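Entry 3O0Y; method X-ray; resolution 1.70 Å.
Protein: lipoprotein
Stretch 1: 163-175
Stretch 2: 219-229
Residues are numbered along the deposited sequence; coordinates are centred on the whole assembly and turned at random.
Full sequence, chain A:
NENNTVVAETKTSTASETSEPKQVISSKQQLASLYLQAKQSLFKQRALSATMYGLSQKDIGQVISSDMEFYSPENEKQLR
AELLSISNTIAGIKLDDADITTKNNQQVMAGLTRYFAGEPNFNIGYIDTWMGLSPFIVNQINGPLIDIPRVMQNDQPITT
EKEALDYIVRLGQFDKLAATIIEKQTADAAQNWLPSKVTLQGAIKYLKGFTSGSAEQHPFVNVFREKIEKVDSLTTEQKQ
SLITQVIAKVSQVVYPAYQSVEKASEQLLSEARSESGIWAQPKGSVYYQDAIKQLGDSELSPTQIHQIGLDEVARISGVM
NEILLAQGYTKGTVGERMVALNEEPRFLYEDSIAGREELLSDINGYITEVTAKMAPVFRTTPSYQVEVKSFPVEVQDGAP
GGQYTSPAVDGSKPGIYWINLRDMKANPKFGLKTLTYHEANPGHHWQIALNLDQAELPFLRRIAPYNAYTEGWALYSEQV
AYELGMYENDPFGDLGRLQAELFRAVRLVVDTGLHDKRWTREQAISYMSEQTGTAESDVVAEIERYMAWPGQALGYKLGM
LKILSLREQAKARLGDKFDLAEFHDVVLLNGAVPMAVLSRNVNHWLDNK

Stretch 1 (163-175) EALDYIVRLGQFD
Stretch 2 (219-229) PFVNVFREKIE

Two antiparallel helices, 163-172 and 219-228, pack with their N-to-C directions at 172° and their axes 12.0 Å apart at closest approach, a spacing bridged largely by aromatic side chains. The register is fixed by two CA pairs: Leu-171 CA lies 9.0 Å from Phe-220 CA. Ala-164 CA lies 7.6 Å from Ile-228 CA. Backbone torsions are helical in both segments, with phi from -55° to -74° and psi from -14° to -51°. Gln-173 (-100°/11°) is the N-cap of a further helix that starts with Phe-174. The contact buries 388 Å², both sides summed.

Pro-219, with a C-gamma exo ring, makes no cross-contact; its O accepts the amide of Val-223 (N to O 2.9 Å). Phe-220 (chi1 -90°, chi2 -47°) meets three residues, although its CA-to-CB bond points sideways. Leu-171 (m, t) sets CD2 3.5 Å from the centroid of the Phe-220 ring and 5° off its normal, a CH-pi contact over one face. Phe-174, with chi1 off-well at -95° and chi2 58°, receives the edge of the Phe-220 ring toward its own face: the planes stand at 90°, the centroids are 5.7 Å apart, and Phe-174 CZ lies 3.8 Å from Phe-220 CZ in an offset arrangement.

The third partner is Tyr-167 (t, chi2 84°), whose OH donates a hydrogen bond to Phe-220 O at 2.7 Å. The same hydroxyl, Tyr-167 OH, is 3.4 Å from Phe-220 CD1, near the plane of that ring. Phe-220 O is also the acceptor in the weak helical bond from Phe-224 N (N to O 3.4 Å), so the tyrosine supplies the shorter of these two contacts.

Val-221 and Asn-222 point away. One turn on from Pro-219, Val-223 (t) points toward the first helix but only borders the hydroxyl, its CB being 4.4 Å from Tyr-167 OH.

Phe-224 (t, chi2 86°) points toward the first helix. Its ring and that of Tyr-167 are near parallel, at 29°, but slid apart, with centroids 5.4 Å apart and little overlap; Tyr-167 CD2 to Phe-224 CD1 is 3.6 Å. At the edge of the Phe-224 ring, Ala-164 CB approaches CE1 of Phe-224 to 3.8 Å.

Arg-225, Glu-226 and Lys-227 make no cross-contact. Ile-228 (t, p) returns to the interface and brings CD1 to 3.9 Å from Ala-164 CB, so this one methyl touches both Phe-224 and Ile-228 at the closer of the two CA pairs that set the register.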

# COMPACT_ATOMS: atom_id res chain seq x y z
N GLU A 163 -13.73 -17.15 -18.35
CA GLU A 163 -12.90 -16.65 -17.22
C GLU A 163 -12.05 -17.76 -16.60
O GLU A 163 -10.91 -17.54 -16.27
CB GLU A 163 -13.77 -15.99 -16.19
CG GLU A 163 -14.35 -14.64 -16.68
CD GLU A 163 -15.36 -13.99 -15.74
OE1 GLU A 163 -15.72 -14.50 -14.65
OE2 GLU A 163 -15.78 -12.87 -16.09
N ALA A 164 -12.56 -18.99 -16.52
CA ALA A 164 -11.72 -20.09 -16.03
C ALA A 164 -10.54 -20.30 -16.94
O ALA A 164 -9.43 -20.57 -16.51
CB ALA A 164 -12.54 -21.38 -15.96
N LEU A 165 -10.79 -20.22 -18.23
CA LEU A 165 -9.74 -20.45 -19.21
C LEU A 165 -8.72 -19.29 -19.16
O LEU A 165 -7.51 -19.52 -19.31
CB LEU A 165 -10.32 -20.62 -20.60
CG LEU A 165 -11.07 -21.96 -20.86
CD1 LEU A 165 -11.82 -21.93 -22.19
CD2 LEU A 165 -10.12 -23.17 -20.80
N ASP A 166 -9.15 -18.07 -18.91
CA ASP A 166 -8.16 -16.98 -18.68
C ASP A 166 -7.16 -17.22 -17.52
O ASP A 166 -5.95 -16.87 -17.58
CB ASP A 166 -8.85 -15.66 -18.41
CG ASP A 166 -9.62 -15.10 -19.61
OD1 ASP A 166 -9.40 -15.51 -20.75
OD2 ASP A 166 -10.52 -14.24 -19.38
N TYR A 167 -7.67 -17.86 -16.46
CA TYR A 167 -6.85 -18.23 -15.29
C TYR A 167 -5.82 -19.28 -15.68
O TYR A 167 -4.64 -19.16 -15.36
CB TYR A 167 -7.82 -18.72 -14.20
CG TYR A 167 -7.31 -19.00 -12.83
CD1 TYR A 167 -7.17 -17.98 -11.91
CD2 TYR A 167 -6.94 -20.30 -12.44
CE1 TYR A 167 -6.81 -18.27 -10.55
CE2 TYR A 167 -6.61 -20.59 -11.10
CZ TYR A 167 -6.49 -19.56 -10.19
OH TYR A 167 -6.12 -19.82 -8.89
N ILE A 168 -6.25 -20.27 -16.48
CA ILE A 168 -5.37 -21.33 -16.94
C ILE A 168 -4.26 -20.80 -17.83
O ILE A 168 -3.07 -21.18 -17.70
CB ILE A 168 -6.21 -22.46 -17.61
CG1 ILE A 168 -6.96 -23.20 -16.50
CG2 ILE A 168 -5.33 -23.43 -18.41
CD1 ILE A 168 -8.20 -23.96 -17.03
N VAL A 169 -4.66 -19.95 -18.75
CA VAL A 169 -3.74 -19.34 -19.71
C VAL A 169 -2.68 -18.48 -18.97
O VAL A 169 -1.49 -18.48 -19.32
CB VAL A 169 -4.52 -18.56 -20.74
CG1 VAL A 169 -3.61 -17.66 -21.53
CG2 VAL A 169 -5.29 -19.58 -21.64
N ARG A 170 -3.13 -17.77 -17.94
CA ARG A 170 -2.18 -17.00 -17.12
C ARG A 170 -1.17 -17.89 -16.41
O ARG A 170 0.06 -17.63 -16.47
CB ARG A 170 -2.96 -16.10 -16.13
CG ARG A 170 -3.41 -14.83 -16.84
CD ARG A 170 -3.95 -13.78 -15.86
NE ARG A 170 -3.91 -12.42 -16.41
CZ ARG A 170 -4.66 -11.42 -15.97
NH1 ARG A 170 -5.47 -11.58 -14.92
NH2 ARG A 170 -4.53 -10.23 -16.52
N LEU A 171 -1.67 -18.96 -15.78
CA LEU A 171 -0.76 -19.92 -15.10
C LEU A 171 0.29 -20.51 -16.03
O LEU A 171 1.45 -20.70 -15.63
CB LEU A 171 -1.56 -21.04 -14.40
CG LEU A 171 -2.50 -20.64 -13.26
CD1 LEU A 171 -3.33 -21.86 -12.87
CD2 LEU A 171 -1.83 -20.06 -12.06
N GLY A 172 -0.11 -20.77 -17.28
CA GLY A 172 0.76 -21.34 -18.29
C GLY A 172 1.87 -20.46 -18.73
O GLY A 172 2.84 -20.94 -19.30
N GLN A 173 1.81 -19.17 -18.38
CA GLN A 173 2.90 -18.24 -18.75
C GLN A 173 3.88 -17.97 -17.61
O GLN A 173 4.75 -17.08 -17.72
CB GLN A 173 2.25 -16.94 -19.19
CG GLN A 173 1.42 -17.13 -20.47
CD GLN A 173 0.68 -15.92 -20.81
OE1 GLN A 173 -0.51 -15.77 -20.49
NE2 GLN A 173 1.39 -15.00 -21.42
N PHE A 174 3.79 -18.76 -16.54
CA PHE A 174 4.65 -18.50 -15.37
C PHE A 174 6.11 -18.84 -15.67
O PHE A 174 7.05 -18.32 -15.00
CB PHE A 174 4.16 -19.22 -14.15
CG PHE A 174 3.29 -18.40 -13.27
CD1 PHE A 174 2.14 -17.85 -13.76
CD2 PHE A 174 3.61 -18.17 -11.97
CE1 PHE A 174 1.30 -17.14 -12.96
CE2 PHE A 174 2.78 -17.46 -11.17
CZ PHE A 174 1.63 -16.88 -11.70
N ASP A 175 6.33 -19.67 -16.69
CA ASP A 175 7.71 -19.93 -17.09
C ASP A 175 8.41 -18.67 -17.63
O ASP A 175 9.54 -18.36 -17.23
CB ASP A 175 7.85 -21.07 -18.12
CG ASP A 175 6.91 -20.93 -19.35
OD1 ASP A 175 5.94 -20.14 -19.37
OD2 ASP A 175 7.12 -21.73 -20.30
N PRO A 219 -2.81 -23.31 -3.20
CA PRO A 219 -3.93 -22.37 -3.23
C PRO A 219 -4.45 -22.01 -4.60
O PRO A 219 -5.64 -21.70 -4.75
CB PRO A 219 -3.37 -21.15 -2.51
CG PRO A 219 -2.42 -21.72 -1.54
CD PRO A 219 -1.79 -22.89 -2.20
N PHE A 220 -3.59 -22.00 -5.60
CA PHE A 220 -4.09 -21.73 -6.96
C PHE A 220 -5.22 -22.72 -7.32
O PHE A 220 -6.17 -22.35 -8.00
CB PHE A 220 -2.96 -21.87 -7.99
CG PHE A 220 -2.18 -20.58 -8.29
CD1 PHE A 220 -2.78 -19.39 -8.55
CD2 PHE A 220 -0.77 -20.66 -8.40
CE1 PHE A 220 -2.01 -18.26 -8.90
CE2 PHE A 220 -0.03 -19.56 -8.74
CZ PHE A 220 -0.65 -18.36 -8.98
N VAL A 221 -5.01 -24.00 -7.00
CA VAL A 221 -6.06 -25.06 -7.19
C VAL A 221 -7.26 -24.90 -6.25
O VAL A 221 -8.41 -24.94 -6.68
CB VAL A 221 -5.49 -26.44 -6.98
CG1 VAL A 221 -6.61 -27.49 -7.27
CG2 VAL A 221 -4.24 -26.62 -7.85
N ASN A 222 -7.01 -24.76 -4.96
CA ASN A 222 -8.11 -24.68 -4.00
C ASN A 222 -9.03 -23.46 -4.19
O ASN A 222 -10.26 -23.56 -4.05
CB ASN A 222 -7.54 -24.78 -2.57
CG ASN A 222 -7.00 -26.19 -2.22
OD1 ASN A 222 -6.12 -26.33 -1.35
ND2 ASN A 222 -7.54 -27.20 -2.83
N VAL A 223 -8.45 -22.30 -4.51
CA VAL A 223 -9.24 -21.15 -4.86
C VAL A 223 -10.05 -21.42 -6.10
O VAL A 223 -11.22 -21.10 -6.17
CB VAL A 223 -8.31 -19.91 -5.10
CG1 VAL A 223 -9.16 -18.79 -5.74
CG2 VAL A 223 -7.64 -19.54 -3.72
N PHE A 224 -9.42 -21.98 -7.11
CA PHE A 224 -10.14 -22.29 -8.30
C PHE A 224 -11.30 -23.27 -8.00
O PHE A 224 -12.44 -23.07 -8.49
CB PHE A 224 -9.22 -22.88 -9.34
CG PHE A 224 -9.89 -23.08 -10.66
CD1 PHE A 224 -9.94 -22.08 -11.58
CD2 PHE A 224 -10.49 -24.29 -10.96
CE1 PHE A 224 -10.56 -22.29 -12.83
CE2 PHE A 224 -11.12 -24.51 -12.18
CZ PHE A 224 -11.17 -23.53 -13.11
N ARG A 225 -11.06 -24.27 -7.15
CA ARG A 225 -12.14 -25.22 -6.85
C ARG A 225 -13.31 -24.51 -6.19
O ARG A 225 -14.45 -24.82 -6.46
CB ARG A 225 -11.67 -26.33 -5.91
CG ARG A 225 -10.74 -27.33 -6.45
CD ARG A 225 -10.29 -28.37 -5.33
NE ARG A 225 -9.70 -29.55 -5.92
CZ ARG A 225 -8.44 -29.94 -5.76
NH1 ARG A 225 -7.60 -29.29 -4.92
NH2 ARG A 225 -8.05 -31.04 -6.38
N GLU A 226 -13.04 -23.60 -5.25
CA GLU A 226 -14.10 -22.94 -4.53
C GLU A 226 -14.93 -22.02 -5.42
O GLU A 226 -16.16 -22.02 -5.36
CB GLU A 226 -13.58 -22.15 -3.33
CG GLU A 226 -14.73 -21.25 -2.75
CD GLU A 226 -14.55 -20.76 -1.29
OE1 GLU A 226 -13.52 -21.10 -0.63
OE2 GLU A 226 -15.47 -20.02 -0.82
N LYS A 227 -14.26 -21.30 -6.31
CA LYS A 227 -14.96 -20.40 -7.24
C LYS A 227 -15.68 -21.14 -8.37
O LYS A 227 -16.85 -20.86 -8.63
CB LYS A 227 -13.96 -19.37 -7.78
CG LYS A 227 -13.51 -18.46 -6.65
CD LYS A 227 -12.75 -17.21 -7.11
CE LYS A 227 -12.22 -16.36 -5.92
NZ LYS A 227 -11.56 -15.06 -6.33
N ILE A 228 -15.04 -22.13 -8.97
CA ILE A 228 -15.66 -22.80 -10.12
C ILE A 228 -16.91 -23.61 -9.69
O ILE A 228 -17.83 -23.77 -10.47
CB ILE A 228 -14.65 -23.67 -10.87
CG1 ILE A 228 -15.06 -23.88 -12.31
CG2 ILE A 228 -14.44 -25.09 -10.19
CD1 ILE A 228 -15.05 -22.63 -13.25
N GLU A 229 -16.95 -24.02 -8.44
CA GLU A 229 -18.12 -24.76 -7.88
C GLU A 229 -19.39 -23.97 -8.01
O GLU A 229 -20.47 -24.57 -8.20
CB GLU A 229 -17.89 -25.06 -6.39
CG GLU A 229 -19.01 -25.84 -5.71
CD GLU A 229 -19.07 -27.28 -6.22
OE1 GLU A 229 -18.07 -27.68 -6.88
OE2 GLU A 229 -20.08 -28.00 -5.97